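Local atomic coordinates of ferulic acid esterase, AmCE1/Fae1A (Anaeromyces mucronatus, PDB entry 5CXX), a protein that binds ferulic acid and, as an alpha/beta-hydrolase esterase of the CE1 family, probably releases it by hydrolysing feruloyl esters. Residues A[29-34]-A[38-43]; A[63-68]-A[120-125]. All coordinates share one frame; numbering follows the deposited sequence.

In the fold
Interaction 1 pairs the two strands of a beta hairpin, 26-33 and 38-45, at one border of the main eight-stranded sheet; interaction 2 lies deeper, where the loop after strand 58-62 meets helix 116-123 beside the ferulic acid pocket. Their centres are about 15 Å apart, with about 5 Å between nearest atoms, and no element is shared. Backbone hydrogen bonds dominate the hairpin, which has an exposed polar face and a buried face turned to helix 125-140. In the loop-to-helix contact a single tyrosine does nearly all the touching, through its ring and hydroxyl, and the loop backbone at Leu65 gives one of the bonds to the ligand.

Interaction 1: A[29-34]-A[38-43]; sequences ITYYSK and TERKMN. With SO4 (sulfate ion), chain E.
Tyr31 and Arg40 face each other as a hydrogen-bonded antiparallel pair, Arg40 N giving a nearly straight bond of 2.8 Å to Tyr31 O and Tyr31 N one of 3.0 Å to Arg40 O. Ile29 and Met42 repeat this two residues along, with Ile29 N 2.8 Å from Met42 O. On the buried face the Tyr31 and Arg40 side chains run alongside each other, and Arg40 CB touches the ring off-centre. With the Arg40 chain bent at chi3 (72°), NH1 reaches Tyr31 OH at 3.0 Å in the guanidinium plane, which is turned 74° from the ring. A water donates to both Tyr31 OH and Lys41 O. From the opposite side of the ring plane Met42 crosses near the CD1-CE1 edge: CG lies 3.8 Å from Tyr31 CE1, and SD makes an oblique Met-aromatic contact. Ser33 CB packs on Arg40 CD at 3.5 Å. The opposite face is polar and exposed. There Tyr32 carries Thr38 O over one ring face and the Glu39 carboxylate at its edge, while Lys41 NZ is only weakly bonded to Thr30 OG1. The outward backbone of Tyr32 offers its N to a sulfate oxygen, O2, at 2.7 Å. Farther out, Glu128 of helix 125-140 bonds to Tyr31 OH and Ser33 OG, and Arg40 NH2 is held by the carbonyls of Asp100 and Tyr102. Guanidinium, carboxylate and water thus hold the phenol hydroxyl in place, while Arg40 CB and Met42 limit the turn of the ring. Glu128 also forms a long, weak ion pair with Arg40 NH1 and may partly balance its buried charge.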
# COMPACT_ATOMS: atom_id res chain seq x y z
N ILE A 29 -16.79 2.68 -6.40
CA ILE A 29 -17.53 1.46 -6.60
C ILE A 29 -18.11 0.97 -5.28
O ILE A 29 -17.40 0.93 -4.25
CB ILE A 29 -16.57 0.36 -7.20
CG1 ILE A 29 -15.98 0.84 -8.56
CG2 ILE A 29 -17.27 -1.02 -7.29
CD1 ILE A 29 -17.01 1.34 -9.52
N THR A 30 -19.39 0.57 -5.29
CA THR A 30 -20.06 -0.02 -4.14
C THR A 30 -20.23 -1.51 -4.42
O THR A 30 -20.71 -1.87 -5.52
CB THR A 30 -21.45 0.67 -3.92
OG1 THR A 30 -21.21 2.08 -3.76
CG2 THR A 30 -22.09 0.19 -2.63
N TYR A 31 -19.85 -2.36 -3.47
CA TYR A 31 -19.84 -3.80 -3.72
C TYR A 31 -20.12 -4.53 -2.40
O TYR A 31 -19.88 -3.99 -1.29
CB TYR A 31 -18.49 -4.30 -4.32
CG TYR A 31 -17.35 -4.17 -3.33
CD1 TYR A 31 -16.70 -2.94 -3.16
CD2 TYR A 31 -16.99 -5.26 -2.53
CE1 TYR A 31 -15.64 -2.78 -2.17
CE2 TYR A 31 -15.93 -5.13 -1.58
CZ TYR A 31 -15.32 -3.88 -1.39
OH TYR A 31 -14.31 -3.83 -0.43
N TYR A 32 -20.67 -5.74 -2.48
CA TYR A 32 -21.01 -6.42 -1.23
C TYR A 32 -19.86 -7.31 -0.75
O TYR A 32 -19.35 -8.07 -1.55
CB TYR A 32 -22.30 -7.29 -1.39
CG TYR A 32 -22.76 -7.89 -0.08
CD1 TYR A 32 -23.53 -7.16 0.83
CD2 TYR A 32 -22.33 -9.16 0.31
CE1 TYR A 32 -23.85 -7.68 2.06
CE2 TYR A 32 -22.64 -9.70 1.50
CZ TYR A 32 -23.44 -8.94 2.43
OH TYR A 32 -23.78 -9.48 3.65
N SER A 33 -19.55 -7.24 0.54
CA SER A 33 -18.47 -8.08 1.13
C SER A 33 -19.06 -9.14 2.06
O SER A 33 -19.66 -8.82 3.10
CB SER A 33 -17.53 -7.18 1.94
OG SER A 33 -16.70 -8.05 2.76
N LYS A 34 -18.83 -10.40 1.70
CA LYS A 34 -19.15 -11.48 2.63
C LYS A 34 -18.26 -11.49 3.90
O LYS A 34 -18.58 -12.22 4.84
CB LYS A 34 -19.08 -12.85 1.94
CG LYS A 34 -17.69 -13.18 1.44
CD LYS A 34 -17.74 -14.51 0.61
CE LYS A 34 -16.33 -14.81 0.09
NZ LYS A 34 -16.44 -15.97 -0.88
N THR A 38 -21.39 -6.55 4.75
CA THR A 38 -21.97 -5.25 4.43
C THR A 38 -21.56 -4.81 3.04
O THR A 38 -20.62 -5.34 2.46
CB THR A 38 -21.50 -4.16 5.42
OG1 THR A 38 -20.09 -4.05 5.32
CG2 THR A 38 -21.90 -4.51 6.85
N GLU A 39 -22.33 -3.84 2.54
CA GLU A 39 -21.89 -3.09 1.35
C GLU A 39 -20.74 -2.16 1.68
O GLU A 39 -20.77 -1.46 2.71
CB GLU A 39 -23.05 -2.28 0.76
CG GLU A 39 -24.25 -3.09 0.31
CD GLU A 39 -24.09 -3.75 -1.07
OE1 GLU A 39 -23.14 -3.41 -1.80
OE2 GLU A 39 -24.94 -4.60 -1.44
N ARG A 40 -19.68 -2.23 0.88
CA ARG A 40 -18.49 -1.42 1.10
C ARG A 40 -18.17 -0.58 -0.14
O ARG A 40 -18.80 -0.76 -1.18
CB ARG A 40 -17.30 -2.31 1.46
CG ARG A 40 -17.61 -3.41 2.45
CD ARG A 40 -16.34 -4.07 2.96
NE ARG A 40 -15.60 -3.21 3.87
CZ ARG A 40 -14.43 -2.65 3.58
NH1 ARG A 40 -13.87 -2.86 2.40
NH2 ARG A 40 -13.82 -1.87 4.47
N LYS A 41 -17.21 0.32 -0.01
CA LYS A 41 -16.80 1.17 -1.14
C LYS A 41 -15.31 1.06 -1.40
O LYS A 41 -14.53 0.85 -0.46
CB LYS A 41 -17.13 2.63 -0.86
CG LYS A 41 -18.75 2.87 -0.83
CD LYS A 41 -19.15 4.32 -0.64
CE LYS A 41 -20.64 4.55 -0.93
NZ LYS A 41 -21.43 3.37 -0.52
N MET A 42 -14.94 1.22 -2.67
CA MET A 42 -13.51 1.36 -3.03
C MET A 42 -13.46 2.29 -4.25
O MET A 42 -14.42 2.36 -5.02
CB MET A 42 -12.81 0.01 -3.40
CG MET A 42 -13.54 -0.74 -4.53
SD MET A 42 -12.70 -2.36 -4.58
CE MET A 42 -13.71 -3.21 -5.84
N ASN A 43 -12.33 3.00 -4.44
CA ASN A 43 -12.13 3.69 -5.71
C ASN A 43 -11.37 2.81 -6.65
O ASN A 43 -10.34 2.20 -6.30
CB ASN A 43 -11.35 4.97 -5.51
CG ASN A 43 -12.20 6.03 -4.83
OD1 ASN A 43 -13.26 6.40 -5.34
ND2 ASN A 43 -11.77 6.51 -3.66
S SO4 E . -21.68 -7.12 -6.08
O1 SO4 E . -20.49 -8.02 -6.09
O2 SO4 E . -21.80 -6.44 -4.82
O3 SO4 E . -22.83 -8.00 -6.26
O4 SO4 E . -21.69 -6.09 -7.14
O HOH W 1 -12.88 -1.38 -0.17

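Interaction 2: A[63-68]-A[120-125]; sequences HGLMSY and KGYDNF. With FER (3-(4-hydroxy-3-methoxyphenyl)-2-propenoic acid), chain D.
Tyr122, on helix 116-123, packs against Leu65 and the Gly64-Ser67 turn, its CB directed toward the loop and its CG anti to the carbonyl carbon (chi1 -72°). Along one flank of the ring, Tyr122 CD1 and CE1 meet Leu65 CD1, which sits over the face, 3.7 Å from CE1, in a CH-pi contact. On the other flank Tyr122 CE2 lies 3.9 Å from His63 CE1 and close to Gly64 O. CZ comes up to Leu65 CA, and the Tyr122 hydroxyl ends beside the turn, 3.1 Å from Met66 N and in the plane of the imidazole at its edge; it is hydrogen-bonded with Tyr118 OH. The turn is type II, with Ser67 N bonded to Gly64 O. Gly64 O also accepts from His63 ND1 at 2.8 Å, in the carbonyl plane and on a lone pair, which fixes the imidazole. Beyond the ring, Leu65 N points to the ligand and gives ferulic acid O1 a nearly straight bond of 2.7 Å. Met157 N bonds the ligand too. A backbone N-H from this loop, together with that of the residue after the probable nucleophile Ser156, is consistent with the oxyanion hole of an alpha/beta-hydrolase.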
# COMPACT_ATOMS: atom_id res chain seq x y z
N HIS A 63 -4.97 3.24 2.67
CA HIS A 63 -4.85 4.35 3.59
C HIS A 63 -4.49 3.97 5.01
O HIS A 63 -4.41 2.79 5.37
CB HIS A 63 -6.20 5.09 3.59
CG HIS A 63 -7.36 4.26 4.11
ND1 HIS A 63 -7.52 3.99 5.46
CD2 HIS A 63 -8.39 3.66 3.47
CE1 HIS A 63 -8.62 3.26 5.63
NE2 HIS A 63 -9.16 3.04 4.44
N GLY A 64 -4.29 4.99 5.83
CA GLY A 64 -3.92 4.80 7.22
C GLY A 64 -5.09 4.77 8.20
O GLY A 64 -6.29 4.72 7.83
N LEU A 65 -4.73 4.79 9.47
CA LEU A 65 -5.72 4.68 10.52
C LEU A 65 -6.68 5.87 10.42
O LEU A 65 -6.28 7.00 10.12
CB LEU A 65 -5.03 4.71 11.92
CG LEU A 65 -5.66 3.96 13.06
CD1 LEU A 65 -5.69 2.46 12.76
CD2 LEU A 65 -4.93 4.33 14.36
N MET A 66 -7.93 5.62 10.71
CA MET A 66 -8.93 6.72 10.80
C MET A 66 -9.19 7.44 9.46
O MET A 66 -9.77 8.51 9.41
CB MET A 66 -8.56 7.76 11.88
CG MET A 66 -8.06 7.03 13.19
SD MET A 66 -8.01 8.20 14.43
CE MET A 66 -6.95 7.27 15.64
N SER A 67 -8.77 6.81 8.37
CA SER A 67 -8.98 7.32 6.98
C SER A 67 -9.96 6.42 6.25
O SER A 67 -10.51 5.48 6.88
CB SER A 67 -7.64 7.39 6.23
OG SER A 67 -6.92 8.42 6.90
N TYR A 68 -10.17 6.68 4.95
CA TYR A 68 -11.14 5.89 4.17
C TYR A 68 -10.74 5.94 2.70
O TYR A 68 -9.67 6.45 2.40
CB TYR A 68 -12.59 6.40 4.40
CG TYR A 68 -12.84 7.82 3.92
CD1 TYR A 68 -12.29 8.90 4.62
CD2 TYR A 68 -13.61 8.07 2.75
CE1 TYR A 68 -12.48 10.21 4.15
CE2 TYR A 68 -13.82 9.39 2.29
CZ TYR A 68 -13.26 10.44 3.00
OH TYR A 68 -13.42 11.75 2.60
N LYS A 120 -8.03 -4.41 14.87
CA LYS A 120 -8.44 -5.73 14.34
C LYS A 120 -9.13 -5.63 12.98
O LYS A 120 -9.03 -6.53 12.14
CB LYS A 120 -9.38 -6.44 15.32
CG LYS A 120 -8.62 -6.89 16.60
CD LYS A 120 -9.64 -7.55 17.53
CE LYS A 120 -8.99 -7.91 18.89
NZ LYS A 120 -10.05 -8.38 19.82
N GLY A 121 -9.88 -4.54 12.76
CA GLY A 121 -10.54 -4.35 11.47
C GLY A 121 -9.59 -4.14 10.30
O GLY A 121 -9.88 -4.59 9.17
N TYR A 122 -8.44 -3.55 10.57
CA TYR A 122 -7.41 -3.44 9.57
C TYR A 122 -6.74 -4.79 9.34
O TYR A 122 -6.40 -5.17 8.20
CB TYR A 122 -6.32 -2.36 9.99
CG TYR A 122 -6.89 -0.97 9.86
CD1 TYR A 122 -7.76 -0.46 10.83
CD2 TYR A 122 -6.54 -0.16 8.73
CE1 TYR A 122 -8.33 0.84 10.66
CE2 TYR A 122 -7.10 1.14 8.58
CZ TYR A 122 -7.98 1.58 9.51
OH TYR A 122 -8.55 2.86 9.36
N ASP A 123 -6.51 -5.51 10.44
CA ASP A 123 -5.93 -6.86 10.30
C ASP A 123 -6.81 -7.74 9.43
O ASP A 123 -6.33 -8.55 8.62
CB ASP A 123 -5.74 -7.55 11.66
CG ASP A 123 -4.88 -6.75 12.63
OD1 ASP A 123 -4.06 -5.94 12.11
OD2 ASP A 123 -5.02 -6.97 13.85
N ASN A 124 -8.13 -7.57 9.55
CA ASN A 124 -9.05 -8.42 8.83
C ASN A 124 -9.09 -8.11 7.35
O ASN A 124 -9.70 -8.86 6.56
CB ASN A 124 -10.48 -8.29 9.45
CG ASN A 124 -11.35 -9.45 9.10
OD1 ASN A 124 -10.92 -10.62 9.19
ND2 ASN A 124 -12.62 -9.17 8.79
N PHE A 125 -8.47 -7.01 6.95
CA PHE A 125 -8.41 -6.63 5.56
C PHE A 125 -7.71 -7.70 4.70
O PHE A 125 -8.03 -7.80 3.51
CB PHE A 125 -7.70 -5.27 5.37
CG PHE A 125 -7.80 -4.78 3.94
CD1 PHE A 125 -9.03 -4.32 3.45
CD2 PHE A 125 -6.72 -4.85 3.07
CE1 PHE A 125 -9.18 -3.96 2.11
CE2 PHE A 125 -6.85 -4.48 1.77
CZ PHE A 125 -8.08 -4.00 1.26
C4 FER D . -0.07 3.06 16.88
C5 FER D . 0.27 4.37 16.44
C6 FER D . -0.10 4.77 15.19
C3 FER D . -0.69 2.18 15.98
C2 FER D . -1.09 2.57 14.73
C1 FER D . -0.78 3.86 14.32
C10 FER D . -1.35 0.03 15.50
C7 FER D . -1.23 4.29 12.97
C8 FER D . -1.31 5.57 12.56
C9 FER D . -1.79 5.85 11.14
O1 FER D . -2.15 4.92 10.34
O2 FER D . -1.87 7.05 10.76
O4 FER D . 0.25 2.55 18.11
O3 FER D . -0.92 0.94 16.51